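Local coordinates for mucus binding protein (Lactobacillus reuteri, PDB 3I57), which probably helps a gut Lactobacillus adhere to mucus from its cell wall and, through this type 2 repeat, binds immunoglobulins, at residues A[23-34]-A[51-61]; A[86-94]-A[130-138]. All coordinates share one frame; numbering follows the deposited sequence.

How the contacts relate
Two contacts spaced along an elongated chain illustrate how loops are fastened to a long beta framework. From the N terminus, strand 15-24 runs out into 23-34; the chain then passes through helix 35-43 and strand 46-51 before 51-61 returns, so contact 1 closes that excursion within the mucin binding domain, beside the calcium ion. Strand 67-80 leads on to 86-94, and contact 2 closes a second, longer loop, made largely of strands 93-104 and 112-127, when 130-138 comes back within the Muc B2-like domain. The loops follow in series, neither nested nor crossed. Their centres lie 44 Å apart, yet both contacts reach the same mixed sheet.

Contact 1: residues A[23-34]-A[51-61]; sequences DGYTDETIPYST and DNFPAGEKFDN. With CA (calcium ion), chain C.
The ring of F59 lies between G24 and I30. G24 CA sits over the centre of one face, 3.5 Å from the F59 ring centroid, and I30 CG1 covers the opposite face as a second CH-pi contact; P31 CD meets the rim at F59 CE2. A second aromatic group forms farther along, where the edge of Y32 points to the face of F53 in a T-shaped pair with ring planes 72° apart, while I30 CG2 touches F53 CZ at the edge.

Backbone hydrogen bonds hold the loops in line. F59 N gives a bond to E28 O, I30 N donates to E57 O at 2.8 Å, and D27 N reaches F59 O. T26 OG1 adds a bond to D60 O in its carbonyl plane.

Among side-chain polar links, T34 OG1, placed between its backbone N and carbonyl carbon (chi1 53°), meets D51 OD2 on the syn side at 2.7 Å. The other oxygen of that carboxylate, OD1, accepts from F53 N in an Asx turn. An alanine in place of D51 removes both acceptors and would probably leave T34 OG1 without this partner and the Asx turn at F53 N unformed. D27 and K58 form only a long salt bridge, reinforced by a water joining D27 OD1 to K58 NZ.

D60 OD1 binds the calcium ion at 2.4 Å, with Q2, D62 and N65 completing the protein ligands; T26 OG1 also bonds Q2 NE2, linking this loop to the site. In this mucin binding domain of the beta-grasp repeat, I30, Y32 and F59 pack on strand 2-10, F53 meets Y69 of strand 67-80, and S33 OG caps A35 N at the start of helix 35-43.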
loop_
_atom_site.group_PDB
_atom_site.type_symbol
_atom_site.label_atom_id
_atom_site.label_comp_id
_atom_site.label_asym_id
_atom_site.label_seq_id
_atom_site.Cartn_x
_atom_site.Cartn_y
_atom_site.Cartn_z
ATOM N N ASP A 23 34.817 21.753 9.769
ATOM C CA ASP A 23 35.533 23.019 9.821
ATOM C C ASP A 23 36.841 22.846 9.083
ATOM O O ASP A 23 37.406 21.750 9.076
ATOM C CB ASP A 23 35.815 23.426 11.276
ATOM C CG ASP A 23 34.530 23.594 12.084
ATOM O OD1 ASP A 23 34.344 24.642 12.716
ATOM O OD2 ASP A 23 33.716 22.647 12.081
ATOM N N GLY A 24 37.337 23.939 8.487
ATOM C CA GLY A 24 38.623 23.879 7.811
ATOM C C GLY A 24 39.187 25.265 7.557
ATOM O O GLY A 24 38.599 26.287 7.946
ATOM N N TYR A 25 40.342 25.277 6.901
ATOM C CA TYR A 25 41.040 26.477 6.563
ATOM C C TYR A 25 40.606 26.989 5.205
ATOM O O TYR A 25 40.260 26.218 4.290
ATOM C CB TYR A 25 42.539 26.195 6.508
ATOM C CG TYR A 25 43.085 25.683 7.797
ATOM C CD1 TYR A 25 43.225 26.545 8.902
ATOM C CD2 TYR A 25 43.506 24.354 7.921
ATOM C CE1 TYR A 25 43.740 26.090 10.097
ATOM C CE2 TYR A 25 44.032 23.883 9.115
ATOM C CZ TYR A 25 44.139 24.764 10.201
ATOM O OH TYR A 25 44.678 24.317 11.382
ATOM N N THR A 26 40.638 28.300 5.071
ATOM C CA THR A 26 40.336 28.918 3.798
ATOM C C THR A 26 41.247 28.339 2.736
ATOM O O THR A 26 42.462 28.240 2.939
ATOM C CB THR A 26 40.547 30.451 3.908
ATOM O OG1 THR A 26 39.582 30.973 4.831
ATOM C CG2 THR A 26 40.370 31.129 2.564
ATOM N N ASP A 27 40.639 27.968 1.604
ATOM C CA ASP A 27 41.305 27.377 0.454
ATOM C C ASP A 27 41.699 25.902 0.615
ATOM O O ASP A 27 42.186 25.284 -0.324
ATOM C CB ASP A 27 42.452 28.247 -0.088
ATOM C CG ASP A 27 41.943 29.531 -0.661
ATOM O OD1 ASP A 27 40.880 29.490 -1.306
ATOM O OD2 ASP A 27 42.569 30.580 -0.430
ATOM N N GLU A 28 41.468 25.338 1.797
ATOM C CA GLU A 28 41.658 23.906 1.964
ATOM C C GLU A 28 40.562 23.184 1.186
ATOM O O GLU A 28 39.412 23.607 1.209
ATOM C CB GLU A 28 41.589 23.552 3.456
ATOM C CG GLU A 28 41.617 22.049 3.783
ATOM C CD GLU A 28 41.214 21.759 5.230
ATOM O OE1 GLU A 28 41.315 22.663 6.100
ATOM O OE2 GLU A 28 40.815 20.605 5.503
ATOM N N THR A 29 40.916 22.097 0.495
ATOM C CA THR A 29 39.878 21.254 -0.118
ATOM C C THR A 29 39.031 20.570 0.979
ATOM O O THR A 29 39.585 19.982 1.915
ATOM C CB THR A 29 40.483 20.223 -1.083
ATOM O OG1 THR A 29 41.085 20.913 -2.178
ATOM C CG2 THR A 29 39.373 19.223 -1.629
ATOM N N ILE A 30 37.699 20.659 0.887
ATOM C CA ILE A 30 36.866 20.163 2.021
ATOM C C ILE A 30 37.034 18.640 2.084
ATOM O O ILE A 30 36.728 17.980 1.121
ATOM C CB ILE A 30 35.360 20.537 1.878
ATOM C CG1 ILE A 30 35.141 22.062 1.905
ATOM C CG2 ILE A 30 34.535 19.834 2.990
ATOM C CD1 ILE A 30 33.836 22.518 1.223
ATOM N N PRO A 31 37.572 18.092 3.192
ATOM C CA PRO A 31 37.901 16.670 3.215
ATOM C C PRO A 31 36.681 15.854 3.553
ATOM O O PRO A 31 36.560 15.330 4.670
ATOM C CB PRO A 31 38.973 16.561 4.313
ATOM C CG PRO A 31 38.683 17.711 5.223
ATOM C CD PRO A 31 38.091 18.804 4.376
ATOM N N TYR A 32 35.757 15.780 2.598
ATOM C CA TYR A 32 34.483 15.113 2.813
ATOM C C TYR A 32 34.021 14.496 1.507
ATOM O O TYR A 32 34.238 15.056 0.408
ATOM C CB TYR A 32 33.435 16.147 3.263
ATOM C CG TYR A 32 32.097 15.602 3.706
ATOM C CD1 TYR A 32 31.883 15.228 5.031
ATOM C CD2 TYR A 32 31.035 15.516 2.813
ATOM C CE1 TYR A 32 30.660 14.739 5.462
ATOM C CE2 TYR A 32 29.817 15.037 3.218
ATOM C CZ TYR A 32 29.620 14.666 4.545
ATOM O OH TYR A 32 28.393 14.189 4.904
ATOM N N SER A 33 33.354 13.361 1.656
ATOM C CA SER A 33 32.614 12.733 0.570
ATOM C C SER A 33 31.215 12.387 1.058
ATOM O O SER A 33 31.023 11.989 2.211
ATOM C CB SER A 33 33.298 11.447 0.125
ATOM O OG SER A 33 32.399 10.603 -0.573
ATOM N N THR A 34 30.247 12.530 0.175
ATOM C CA THR A 34 28.871 12.186 0.493
ATOM C C THR A 34 28.636 10.687 0.362
ATOM O O THR A 34 27.522 10.222 0.597
ATOM C CB THR A 34 27.917 12.883 -0.472
ATOM O OG1 THR A 34 28.334 12.570 -1.819
ATOM C CG2 THR A 34 27.912 14.438 -0.215
ATOM N N ASP A 51 22.622 15.223 -5.378
ATOM C CA ASP A 51 23.739 15.522 -4.472
ATOM C C ASP A 51 24.324 16.875 -4.878
ATOM O O ASP A 51 24.945 17.001 -5.937
ATOM C CB ASP A 51 24.782 14.409 -4.590
ATOM C CG ASP A 51 26.052 14.653 -3.755
ATOM O OD1 ASP A 51 26.228 15.736 -3.148
ATOM O OD2 ASP A 51 26.882 13.717 -3.741
ATOM N N ASN A 52 24.122 17.874 -4.026
ATOM C CA ASN A 52 24.543 19.255 -4.293
ATOM C C ASN A 52 25.905 19.597 -3.705
ATOM O O ASN A 52 26.336 20.742 -3.773
ATOM C CB ASN A 52 23.500 20.226 -3.740
ATOM C CG ASN A 52 22.200 20.173 -4.500
ATOM O OD1 ASN A 52 21.112 20.085 -3.905
ATOM N ND2 ASN A 52 22.294 20.207 -5.822
ATOM N N PHE A 53 26.593 18.618 -3.143
ATOM C CA PHE A 53 27.950 18.839 -2.644
ATOM C C PHE A 53 28.932 18.725 -3.813
ATOM O O PHE A 53 29.072 17.658 -4.389
ATOM C CB PHE A 53 28.331 17.784 -1.593
ATOM C CG PHE A 53 29.671 18.052 -0.928
ATOM C CD1 PHE A 53 29.820 19.112 -0.043
ATOM C CD2 PHE A 53 30.771 17.244 -1.181
ATOM C CE1 PHE A 53 31.056 19.361 0.559
ATOM C CE2 PHE A 53 32.011 17.494 -0.586
ATOM C CZ PHE A 53 32.156 18.536 0.274
ATOM N N PRO A 54 29.601 19.826 -4.176
ATOM C CA PRO A 54 30.396 19.784 -5.386
ATOM C C PRO A 54 31.712 19.034 -5.203
ATOM O O PRO A 54 32.389 19.231 -4.210
ATOM C CB PRO A 54 30.688 21.263 -5.671
ATOM C CG PRO A 54 29.734 22.025 -4.855
ATOM C CD PRO A 54 29.517 21.186 -3.634
ATOM N N ALA A 55 32.083 18.224 -6.192
ATOM C CA ALA A 55 33.376 17.537 -6.199
ATOM C C ALA A 55 34.508 18.514 -5.975
ATOM O O ALA A 55 34.603 19.528 -6.671
ATOM C CB ALA A 55 33.573 16.807 -7.556
ATOM N N GLY A 56 35.368 18.241 -5.000
ATOM C CA GLY A 56 36.583 19.048 -4.844
ATOM C C GLY A 56 36.366 20.474 -4.377
ATOM O O GLY A 56 37.276 21.310 -4.481
ATOM N N GLU A 57 35.170 20.752 -3.861
ATOM C CA GLU A 57 34.834 22.041 -3.235
ATOM C C GLU A 57 35.861 22.404 -2.146
ATOM O O GLU A 57 36.274 21.521 -1.390
ATOM C CB GLU A 57 33.434 21.934 -2.600
ATOM C CG GLU A 57 32.812 23.246 -2.132
ATOM C CD GLU A 57 32.195 24.024 -3.275
ATOM O OE1 GLU A 57 32.549 23.729 -4.432
ATOM O OE2 GLU A 57 31.358 24.915 -3.011
ATOM N N LYS A 58 36.265 23.682 -2.099
ATOM C CA LYS A 58 37.111 24.249 -1.031
ATOM C C LYS A 58 36.335 25.059 0.008
ATOM O O LYS A 58 35.285 25.638 -0.294
ATOM C CB LYS A 58 38.157 25.213 -1.626
ATOM C CG LYS A 58 39.102 24.590 -2.623
ATOM C CD LYS A 58 40.015 25.646 -3.308
ATOM C CE LYS A 58 39.328 26.981 -3.559
ATOM N NZ LYS A 58 40.120 27.870 -4.484
ATOM N N PHE A 59 36.900 25.174 1.210
ATOM C CA PHE A 59 36.406 26.125 2.191
ATOM C C PHE A 59 36.610 27.549 1.632
ATOM O O PHE A 59 37.670 27.848 1.068
ATOM C CB PHE A 59 37.144 25.992 3.545
ATOM C CG PHE A 59 36.860 24.699 4.288
ATOM C CD1 PHE A 59 35.754 24.595 5.134
ATOM C CD2 PHE A 59 37.693 23.600 4.145
ATOM C CE1 PHE A 59 35.481 23.404 5.811
ATOM C CE2 PHE A 59 37.443 22.415 4.832
ATOM C CZ PHE A 59 36.331 22.319 5.665
ATOM N N ASP A 60 35.595 28.405 1.795
ATOM C CA ASP A 60 35.629 29.792 1.278
ATOM C C ASP A 60 36.521 30.737 2.078
ATOM O O ASP A 60 37.215 30.329 2.987
ATOM C CB ASP A 60 34.230 30.398 1.180
ATOM C CG ASP A 60 33.543 30.549 2.526
ATOM O OD1 ASP A 60 34.192 30.722 3.591
ATOM O OD2 ASP A 60 32.300 30.511 2.511
ATOM N N ASN A 61 36.491 32.012 1.715
ATOM C CA ASN A 61 37.249 33.025 2.426
ATOM C C ASN A 61 36.269 34.058 2.961
ATOM O O ASN A 61 36.497 35.265 2.834
ATOM C CB ASN A 61 38.241 33.688 1.463
ATOM C CG ASN A 61 39.125 34.735 2.147
ATOM O OD1 ASN A 61 39.415 34.632 3.332
ATOM N ND2 ASN A 61 39.563 35.748 1.383
HETATM CA CA CA C . 32.741 30.797 5.489
HETATM O O HOH W 1 38.213 29.949 -0.782
HETATM O O HOH W 2 40.877 30.811 -3.699
HETATM O O HOH W 3 39.939 21.570 -4.342
HETATM O O HOH W 4 35.745 18.769 -1.396
HETATM O O HOH W 5 32.279 30.005 7.815
HETATM O O HOH W 6 32.471 28.473 5.085
#

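Contact 2: residues A[86-94]-A[130-138]; sequences SADGTKGTK and TGIVAWGKW
The backbones of 86-94 and 130-138 approach most closely at S86 and I132, with CA atoms 4.8 Å apart, and A87 N, within the type I turn from S86 to G89, donates to G131 O. S86 OG accepts a nearly straight bond from V133 N, 2.8 Å long with an angle of 170° at the hydrogen, and itself donates a hydrogen bond to D88 OD1. That oxygen also receives T90 N and T90 OG1, so three donors grip it; the bond from T90 N, two residues on, makes an Asx turn at D88. Water 7 joins D88 OD2, T90 OG1 and V133 O.

W135 meets T90 with its edge: NE1 gives OG1 a weak, bent bond. Over one face of the indole, G92 CA lies 3.6 Å from the centroid of the W135 six-membered ring; V133 CG1 covers the opposite face. K94 CE lies over one face of W138 toward its rim, 3.7 Å from W138 CZ2, while K94 NZ bonds the carbonyls of S169 and A171.

Three donors on D88 OD1 thus hold its carboxylate in place in this Muc B2-like domain, whereas W135, weakly bonded to T90, depends chiefly on G92 and V133 packing its two faces.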
loop_
_atom_site.group_PDB
_atom_site.type_symbol
_atom_site.label_atom_id
_atom_site.label_comp_id
_atom_site.label_asym_id
_atom_site.label_seq_id
_atom_site.Cartn_x
_atom_site.Cartn_y
_atom_site.Cartn_z
ATOM N N SER A 86 2.120 -4.905 4.124
ATOM C CA SER A 86 2.309 -3.466 4.212
ATOM C C SER A 86 2.333 -3.023 5.667
ATOM O O SER A 86 1.549 -3.486 6.506
ATOM C CB SER A 86 1.177 -2.747 3.475
ATOM O OG SER A 86 1.293 -1.333 3.606
ATOM N N ALA A 87 3.234 -2.101 5.954
ATOM C CA ALA A 87 3.467 -1.660 7.303
ATOM C C ALA A 87 2.236 -0.988 7.924
ATOM O O ALA A 87 2.131 -0.912 9.149
ATOM C CB ALA A 87 4.693 -0.717 7.327
ATOM N N ASP A 88 1.314 -0.485 7.100
ATOM C CA ASP A 88 0.073 0.098 7.620
ATOM C C ASP A 88 -1.055 -0.930 7.723
ATOM O O ASP A 88 -2.207 -0.564 7.959
ATOM C CB ASP A 88 -0.370 1.332 6.814
ATOM C CG ASP A 88 -0.786 0.998 5.392
ATOM O OD1 ASP A 88 -0.627 -0.183 4.971
ATOM O OD2 ASP A 88 -1.252 1.928 4.690
ATOM N N GLY A 89 -0.708 -2.201 7.543
ATOM C CA GLY A 89 -1.658 -3.337 7.671
ATOM C C GLY A 89 -2.686 -3.503 6.552
ATOM O O GLY A 89 -3.551 -4.372 6.629
ATOM N N THR A 90 -2.595 -2.703 5.505
ATOM C CA THR A 90 -3.519 -2.863 4.360
ATOM C C THR A 90 -3.098 -4.078 3.558
ATOM O O THR A 90 -1.941 -4.486 3.610
ATOM C CB THR A 90 -3.584 -1.619 3.467
ATOM O OG1 THR A 90 -2.263 -1.284 3.020
ATOM C CG2 THR A 90 -4.153 -0.442 4.241
ATOM N N LYS A 91 -4.035 -4.664 2.808
ATOM C CA LYS A 91 -3.738 -5.883 2.076
ATOM C C LYS A 91 -4.025 -5.739 0.604
ATOM O O LYS A 91 -4.809 -4.862 0.190
ATOM C CB LYS A 91 -4.576 -7.046 2.609
ATOM C CG LYS A 91 -4.136 -7.536 3.962
ATOM C CD LYS A 91 -5.036 -8.659 4.438
ATOM C CE LYS A 91 -4.857 -8.888 5.922
ATOM N NZ LYS A 91 -3.478 -9.291 6.303
ATOM N N GLY A 92 -3.413 -6.625 -0.175
ATOM C CA GLY A 92 -3.697 -6.738 -1.609
ATOM C C GLY A 92 -4.849 -7.660 -1.982
ATOM O O GLY A 92 -5.087 -7.921 -3.159
ATOM N N THR A 93 -5.575 -8.142 -0.976
ATOM C CA THR A 93 -6.637 -9.096 -1.203
ATOM C C THR A 93 -7.875 -8.724 -0.412
ATOM O O THR A 93 -7.785 -8.037 0.601
ATOM C CB THR A 93 -6.198 -10.524 -0.807
ATOM O OG1 THR A 93 -5.771 -10.550 0.568
ATOM C CG2 THR A 93 -5.051 -10.963 -1.691
ATOM N N LYS A 94 -9.044 -9.139 -0.886
ATOM C CA LYS A 94 -10.225 -9.076 -0.030
ATOM C C LYS A 94 -11.156 -10.213 -0.410
ATOM O O LYS A 94 -11.210 -10.600 -1.571
ATOM C CB LYS A 94 -10.893 -7.687 -0.063
ATOM C CG LYS A 94 -12.192 -7.557 -0.835
ATOM C CD LYS A 94 -12.747 -6.151 -0.712
ATOM C CE LYS A 94 -13.062 -5.616 -2.100
ATOM N NZ LYS A 94 -13.860 -4.378 -2.023
ATOM N N THR A 130 9.138 3.751 4.065
ATOM C CA THR A 130 8.072 3.613 5.051
ATOM C C THR A 130 7.616 2.160 5.269
ATOM O O THR A 130 7.005 1.860 6.301
ATOM C CB THR A 130 6.857 4.456 4.679
ATOM O OG1 THR A 130 6.314 3.963 3.450
ATOM C CG2 THR A 130 7.262 5.943 4.493
ATOM N N GLY A 131 7.907 1.258 4.337
ATOM C CA GLY A 131 7.338 -0.100 4.400
ATOM C C GLY A 131 5.872 -0.229 4.006
ATOM O O GLY A 131 5.292 -1.321 4.051
ATOM N N ILE A 132 5.283 0.870 3.576
ATOM C CA ILE A 132 3.865 0.924 3.213
ATOM C C ILE A 132 3.665 0.672 1.726
ATOM O O ILE A 132 4.374 1.242 0.871
ATOM C CB ILE A 132 3.251 2.287 3.578
ATOM C CG1 ILE A 132 3.475 2.586 5.069
ATOM C CG2 ILE A 132 1.740 2.382 3.157
ATOM C CD1 ILE A 132 3.065 4.042 5.495
ATOM N N VAL A 133 2.696 -0.192 1.408
ATOM C CA VAL A 133 2.344 -0.403 0.017
ATOM C C VAL A 133 1.202 0.535 -0.351
ATOM O O VAL A 133 0.179 0.563 0.334
ATOM C CB VAL A 133 1.833 -1.842 -0.206
ATOM C CG1 VAL A 133 1.388 -2.026 -1.653
ATOM C CG2 VAL A 133 2.949 -2.860 0.112
ATOM N N ALA A 134 1.378 1.296 -1.428
ATOM C CA ALA A 134 0.281 2.000 -2.068
ATOM C C ALA A 134 -0.402 1.029 -3.002
ATOM O O ALA A 134 0.134 0.696 -4.064
ATOM C CB ALA A 134 0.808 3.206 -2.850
ATOM N N TRP A 135 -1.599 0.581 -2.619
ATOM C CA TRP A 135 -2.301 -0.429 -3.413
ATOM C C TRP A 135 -3.008 0.198 -4.600
ATOM O O TRP A 135 -3.621 1.240 -4.456
ATOM C CB TRP A 135 -3.316 -1.186 -2.544
ATOM C CG TRP A 135 -2.624 -2.007 -1.483
ATOM C CD1 TRP A 135 -2.569 -1.753 -0.128
ATOM C CD2 TRP A 135 -1.850 -3.196 -1.699
ATOM N NE1 TRP A 135 -1.819 -2.712 0.492
ATOM C CE2 TRP A 135 -1.356 -3.604 -0.443
ATOM C CE3 TRP A 135 -1.525 -3.952 -2.837
ATOM C CZ2 TRP A 135 -0.583 -4.752 -0.283
ATOM C CZ3 TRP A 135 -0.750 -5.080 -2.684
ATOM C CH2 TRP A 135 -0.275 -5.465 -1.414
ATOM N N GLY A 136 -2.927 -0.465 -5.755
ATOM C CA GLY A 136 -3.601 -0.004 -6.955
ATOM C C GLY A 136 -5.048 -0.474 -7.046
ATOM O O GLY A 136 -5.658 -0.913 -6.053
ATOM N N LYS A 137 -5.612 -0.349 -8.242
ATOM C CA LYS A 137 -7.010 -0.706 -8.447
ATOM C C LYS A 137 -7.201 -2.192 -8.248
ATOM O O LYS A 137 -6.278 -2.982 -8.500
ATOM C CB LYS A 137 -7.382 -0.401 -9.876
ATOM C CG LYS A 137 -7.448 1.057 -10.199
ATOM C CD LYS A 137 -7.902 1.217 -11.653
ATOM C CE LYS A 137 -7.720 2.634 -12.140
ATOM N NZ LYS A 137 -6.293 2.899 -12.430
ATOM N N TRP A 138 -8.396 -2.596 -7.835
ATOM C CA TRP A 138 -8.699 -4.034 -7.829
ATOM C C TRP A 138 -8.571 -4.602 -9.236
ATOM O O TRP A 138 -9.062 -4.003 -10.224
ATOM C CB TRP A 138 -10.105 -4.281 -7.268
ATOM C CG TRP A 138 -10.234 -3.922 -5.791
ATOM C CD1 TRP A 138 -10.920 -2.855 -5.253
ATOM C CD2 TRP A 138 -9.628 -4.606 -4.685
ATOM N NE1 TRP A 138 -10.796 -2.861 -3.891
ATOM C CE2 TRP A 138 -10.009 -3.921 -3.513
ATOM C CE3 TRP A 138 -8.795 -5.732 -4.572
ATOM C CZ2 TRP A 138 -9.592 -4.330 -2.236
ATOM C CZ3 TRP A 138 -8.373 -6.129 -3.306
ATOM C CH2 TRP A 138 -8.786 -5.434 -2.157
HETATM O O HOH W 7 -1.645 1.514 2.203
#